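Local coordinates for phospholipase C beta (Meleagris gallopavo, PDB 1JAD), which belongs to the beta class of phospholipases C and is represented here by its C-terminal region, a long antiparallel helical coiled coil that pairs with a second copy of itself, at residues Thr158-Lys161 with Ala162-Glu165; Arg147-Arg150 with Ile151-Met154; Asn172-His175 with Ile176-Val180. One frame throughout, in Å; residues are numbered along the deposited sequence.

Contact 1: Thr158-Lys161 with Ala162-Glu165; sequences TSDK and AAQE
Thr158 and Asp160 bring the loop that follows helix 75-155 against the first turn of helix 161-245, where both meet Ala163. The methyl CG2 of Thr158, lying opposite the backbone N of its own residue, meets CB of Ala163 at 3.7 Å. Asp160 approaches the same alanine from further along the loop, its OD2 coming to 3.6 Å from Ala163 CB. The backbone closes up at the carbonyl of Asp160, whose O accepts a straight hydrogen bond from Gln164 N at 3.0 Å (165°). Gln164, buried, has its CG in the crowded position between backbone N and carbonyl carbon (chi1 45°), which lays CG 3.2 Å from Asp160 O. Its side chain also touches Met154 and Met155 on helix 75-155.

The other flank is loose, with Lys161 exposed to solvent and Glu165 partly so. They run side by side and point the same way, with Lys161 CB 3.7 Å from Glu165 OE1, yet Lys161 NZ stays 6.8 Å from that oxygen and makes no salt bridge with it. Lys161 packs instead on Leu72 of the second subunit, while Glu165 comes near Glu81 of that subunit, a pairing of like charges. A carboxylate on Asp160 beside the opening turn is consistent with favourable electrostatics at the amino end of the helix, whereas the lysine could ease the glutamate pair only at longer range.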
# COMPACT_ATOMS: atom_id res chain seq x y z
N THR A 158 -10.69 47.29 37.47
CA THR A 158 -10.44 46.88 38.84
C THR A 158 -9.10 47.45 39.26
O THR A 158 -8.06 47.08 38.71
CB THR A 158 -10.39 45.37 38.97
OG1 THR A 158 -11.64 44.82 38.54
CG2 THR A 158 -10.12 44.97 40.41
N SER A 159 -9.12 48.34 40.24
CA SER A 159 -7.90 48.96 40.72
C SER A 159 -7.51 48.48 42.11
O SER A 159 -7.12 49.29 42.96
CB SER A 159 -8.03 50.48 40.70
OG SER A 159 -8.16 50.96 39.37
N ASP A 160 -7.61 47.18 42.34
CA ASP A 160 -7.26 46.59 43.63
C ASP A 160 -6.45 45.32 43.43
O ASP A 160 -6.97 44.31 42.96
CB ASP A 160 -8.51 46.26 44.44
CG ASP A 160 -8.17 45.70 45.80
OD1 ASP A 160 -7.47 46.40 46.56
OD2 ASP A 160 -8.59 44.57 46.11
N LYS A 161 -5.17 45.36 43.80
CA LYS A 161 -4.28 44.21 43.64
C LYS A 161 -4.91 42.84 43.90
O LYS A 161 -5.32 42.16 42.96
CB LYS A 161 -3.02 44.37 44.50
CG LYS A 161 -1.96 45.29 43.89
CD LYS A 161 -2.50 46.69 43.62
CE LYS A 161 -1.44 47.56 42.95
NZ LYS A 161 -1.95 48.92 42.62
N ALA A 162 -4.99 42.45 45.17
CA ALA A 162 -5.56 41.16 45.54
C ALA A 162 -6.68 40.73 44.61
O ALA A 162 -6.82 39.55 44.29
CB ALA A 162 -6.06 41.20 46.98
N ALA A 163 -7.49 41.70 44.18
CA ALA A 163 -8.60 41.44 43.28
C ALA A 163 -8.14 41.03 41.89
O ALA A 163 -8.44 39.94 41.41
CB ALA A 163 -9.49 42.66 43.19
N GLN A 164 -7.40 41.93 41.24
CA GLN A 164 -6.91 41.67 39.90
C GLN A 164 -5.99 40.44 39.80
O GLN A 164 -5.85 39.86 38.73
CB GLN A 164 -6.22 42.92 39.35
CG GLN A 164 -5.29 43.62 40.32
CD GLN A 164 -4.65 44.87 39.73
OE1 GLN A 164 -5.34 45.80 39.31
NE2 GLN A 164 -3.32 44.89 39.70
N GLU A 165 -5.40 40.05 40.92
CA GLU A 165 -4.51 38.89 40.93
C GLU A 165 -5.38 37.66 40.82
O GLU A 165 -5.06 36.72 40.09
CB GLU A 165 -3.71 38.85 42.23
CG GLU A 165 -3.19 40.22 42.64
CD GLU A 165 -2.38 40.92 41.55
OE1 GLU A 165 -2.15 42.14 41.67
OE2 GLU A 165 -1.95 40.24 40.59

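Contact 2: Arg147-Arg150 with Ile151-Met154; sequences RLDR and IQVM
Ile151 reaches back along the helix toward Arg147, and the two side chains meet only loosely: CG1 of the isoleucine is 4.5 Å from NH1, oblique to the guanidinium plane. Ile151 touches backbone more closely. With CG1 set opposite its carbonyl carbon (chi1 -68°), this branch rests 3.4 Å from Arg147 O, while CB sits equally near Leu148 O. The arginine owes its position to other partners as well: it forms a salt bridge with Glu144, approaches Asn172 on helix 161-245 and packs on Met85 of the second subunit.

On the far side of the helix, Asp149 and Val153 cross obliquely. The carboxylate OD1 of Asp149 comes to 3.7 Å from Val153 CG2, a polar atom against a methyl and no more than van der Waals contact; the same methyl also leans on Asp149 O. Met154, a selenomethionine, rests its CB on Arg150 O, but the two side chains diverge: the arginine chain runs out extended to touch Ser174, whereas Met154 bends at both chi2 and chi3 and carries its end away to Leu167.

Beneath these side chains the backbone bonds follow the i to i+4 pattern, with Gln152 N to Leu148 O at 2.9 Å and nearly straight (172°). The last bond, from Met154 N to Arg150 O, is more bent. Such a regular helix, sending one flank onto an antiparallel neighbour, is characteristic of a helical hairpin in a coiled coil.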
# COMPACT_ATOMS: atom_id res chain seq x y z
N ARG A 147 -6.59 36.04 25.86
CA ARG A 147 -6.06 36.10 27.22
C ARG A 147 -5.51 37.49 27.51
O ARG A 147 -5.93 38.12 28.49
CB ARG A 147 -4.94 35.06 27.39
CG ARG A 147 -4.54 34.81 28.84
CD ARG A 147 -3.27 33.97 28.88
NE ARG A 147 -2.11 34.73 28.44
CZ ARG A 147 -1.44 35.58 29.22
NH1 ARG A 147 -1.83 35.75 30.48
NH2 ARG A 147 -0.39 36.25 28.75
N LEU A 148 -4.60 37.98 26.67
CA LEU A 148 -4.03 39.31 26.88
C LEU A 148 -5.13 40.36 27.00
O LEU A 148 -5.09 41.20 27.90
CB LEU A 148 -3.10 39.74 25.73
CG LEU A 148 -1.63 39.33 25.56
CD1 LEU A 148 -0.94 39.43 26.91
CD2 LEU A 148 -1.51 37.95 25.04
N ASP A 149 -6.09 40.30 26.08
CA ASP A 149 -7.19 41.27 26.06
C ASP A 149 -8.07 41.18 27.31
O ASP A 149 -8.46 42.21 27.87
CB ASP A 149 -8.03 41.06 24.79
CG ASP A 149 -9.06 42.17 24.59
OD1 ASP A 149 -10.13 42.14 25.23
OD2 ASP A 149 -8.77 43.09 23.79
N ARG A 150 -8.38 39.97 27.76
CA ARG A 150 -9.20 39.82 28.96
C ARG A 150 -8.48 40.47 30.13
O ARG A 150 -9.10 41.13 30.96
CB ARG A 150 -9.47 38.35 29.25
CG ARG A 150 -10.43 37.70 28.27
CD ARG A 150 -10.33 36.19 28.38
NE ARG A 150 -11.14 35.48 27.40
CZ ARG A 150 -10.99 34.18 27.13
NH1 ARG A 150 -10.05 33.48 27.76
NH2 ARG A 150 -11.76 33.59 26.22
N ILE A 151 -7.16 40.28 30.21
CA ILE A 151 -6.39 40.88 31.29
C ILE A 151 -6.46 42.39 31.18
O ILE A 151 -6.80 43.08 32.14
CB ILE A 151 -4.90 40.47 31.24
CG1 ILE A 151 -4.73 38.98 31.54
CG2 ILE A 151 -4.10 41.33 32.20
CD1 ILE A 151 -5.19 38.58 32.90
N GLN A 152 -6.13 42.91 29.99
CA GLN A 152 -6.15 44.35 29.75
C GLN A 152 -7.48 44.96 30.23
O GLN A 152 -7.49 45.79 31.13
CB GLN A 152 -5.94 44.64 28.25
CG GLN A 152 -5.74 46.10 27.90
CD GLN A 152 -5.32 46.32 26.45
OE1 GLN A 152 -6.01 45.89 25.51
NE2 GLN A 152 -4.19 47.00 26.25
N VAL A 153 -8.59 44.54 29.63
CA VAL A 153 -9.91 45.03 30.02
C VAL A 153 -10.12 44.93 31.54
O VAL A 153 -10.71 45.81 32.16
CB VAL A 153 -11.03 44.23 29.31
CG1 VAL A 153 -12.38 44.54 29.95
CG2 VAL A 153 -11.07 44.60 27.84
N MSE A 154 -9.63 43.85 32.13
CA MSE A 154 -9.79 43.64 33.57
C MSE A 154 -9.06 44.69 34.41
O MSE A 154 -9.69 45.41 35.20
CB MSE A 154 -9.33 42.21 33.94
CG MSE A 154 -9.58 41.81 35.39
SE MSE A 154 -8.36 42.41 36.60
CE MSE A 154 -7.01 41.24 36.31

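Contact 3: Asn172-His175 with Ile176-Val180; sequences NNSH and IQEVV
His175 lies with one face of its imidazole over Val179 CG1, a CH-pi contact within one turn of the alpha-helix 161-245, a long arm of the antiparallel coiled coil. The methyl stands 3.9 Å from the ring centroid and 29° off the ring normal, nearest to CE1 at 3.5 Å. Both torsions serve the overlap: CG of His175 is anti to the backbone N (chi1 171°), which holds the ring out from the helix, and Val179 CG1, beside its own N, points back to it. This methyl also rests 3.2 Å from His175 O, so ring and carbonyl of one residue hold it from two directions.

This flank is well covered. Glu144 and Arg147 of helix 75-155 touch the histidine, Glu92 of the second subunit packs on it too, and Ile176 and Val180 meet Thr231 and Leu227 of that subunit. Ile176 keeps its CG1 close to home, 3.6 Å from Asn172 O.

At the margin of the hairpin face, Ser174 OG and Glu178 OE2 stand 3.8 Å apart, with no hydrogen bond between them, though Glu178 N binds Ser174 O at a short 2.7 Å; Glu178 also packs on Leu143 of helix 75-155. Asn173 and Gln177 are exposed. Their amides come together with the planes 58° apart, and Gln177 CG also lies against Asn173 ND2. That nitrogen donates a weak hydrogen bond to Gln177 OE1, 3.3 Å long.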
# COMPACT_ATOMS: atom_id res chain seq x y z
N ASN A 172 -5.77 33.43 33.29
CA ASN A 172 -4.63 32.61 32.88
C ASN A 172 -4.98 31.14 32.93
O ASN A 172 -4.64 30.39 32.03
CB ASN A 172 -3.42 32.88 33.77
CG ASN A 172 -2.92 34.29 33.62
OD1 ASN A 172 -2.58 34.71 32.52
ND2 ASN A 172 -2.86 35.03 34.72
N ASN A 173 -5.64 30.74 34.01
CA ASN A 173 -6.06 29.35 34.20
C ASN A 173 -6.91 28.90 33.03
O ASN A 173 -6.70 27.83 32.47
CB ASN A 173 -6.86 29.23 35.49
CG ASN A 173 -7.45 27.86 35.67
OD1 ASN A 173 -8.18 27.61 36.64
ND2 ASN A 173 -7.14 26.95 34.75
N SER A 174 -7.89 29.73 32.69
CA SER A 174 -8.79 29.47 31.58
C SER A 174 -8.00 29.15 30.32
O SER A 174 -8.20 28.11 29.69
CB SER A 174 -9.67 30.70 31.33
OG SER A 174 -10.34 30.62 30.07
N HIS A 175 -7.11 30.07 29.96
CA HIS A 175 -6.29 29.97 28.77
C HIS A 175 -5.56 28.64 28.62
O HIS A 175 -5.76 27.92 27.65
CB HIS A 175 -5.26 31.10 28.75
CG HIS A 175 -4.23 30.95 27.67
ND1 HIS A 175 -4.55 31.01 26.33
CD2 HIS A 175 -2.90 30.70 27.73
CE1 HIS A 175 -3.45 30.80 25.61
NE2 HIS A 175 -2.44 30.61 26.44
N ILE A 176 -4.70 28.34 29.59
CA ILE A 176 -3.95 27.11 29.56
C ILE A 176 -4.85 25.91 29.33
O ILE A 176 -4.61 25.11 28.43
CB ILE A 176 -3.16 26.91 30.87
CG1 ILE A 176 -2.13 28.02 31.02
CG2 ILE A 176 -2.46 25.57 30.86
CD1 ILE A 176 -1.24 27.92 32.26
N GLN A 177 -5.90 25.78 30.13
CA GLN A 177 -6.79 24.63 29.98
C GLN A 177 -7.54 24.66 28.67
O GLN A 177 -7.75 23.63 28.04
CB GLN A 177 -7.78 24.54 31.14
CG GLN A 177 -7.11 24.44 32.49
CD GLN A 177 -7.98 23.75 33.50
OE1 GLN A 177 -7.66 23.70 34.69
NE2 GLN A 177 -9.10 23.20 33.03
N GLU A 178 -7.95 25.84 28.25
CA GLU A 178 -8.67 25.90 27.00
C GLU A 178 -7.79 25.49 25.81
O GLU A 178 -8.31 24.89 24.85
CB GLU A 178 -9.26 27.30 26.79
CG GLU A 178 -10.20 27.37 25.60
CD GLU A 178 -10.93 28.69 25.52
OE1 GLU A 178 -11.74 28.85 24.58
OE2 GLU A 178 -10.70 29.55 26.39
N VAL A 179 -6.47 25.76 25.85
CA VAL A 179 -5.62 25.34 24.72
C VAL A 179 -5.47 23.83 24.75
O VAL A 179 -5.55 23.18 23.72
CB VAL A 179 -4.16 25.97 24.72
CG1 VAL A 179 -4.23 27.47 24.91
CG2 VAL A 179 -3.28 25.31 25.77
N VAL A 180 -5.26 23.26 25.94
CA VAL A 180 -5.13 21.82 26.09
C VAL A 180 -6.37 21.08 25.61
O VAL A 180 -6.30 20.13 24.83
CB VAL A 180 -4.87 21.43 27.58
CG1 VAL A 180 -4.96 19.91 27.78
CG2 VAL A 180 -3.48 21.91 27.99

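How the contacts relate
All three contacts lie toward one end of the elongated chain, where helix 75-155 turns back into helix 161-245. Contact 1, at the turn itself, is a surface contact in which loop carbonyls accept the first helix N-H groups, beside small methyls and charges. Contacts 2 and 3 lie wholly on one helix each and are partly buried, regular turns whose inner flanks face each other across the hairpin. Contact 2 touches both of the others, while contacts 1 and 3, on the same helix, stay about 6 Å apart at their nearest atoms. Only contact 3 offers an aromatic ring, and it has the most residues near the second subunit.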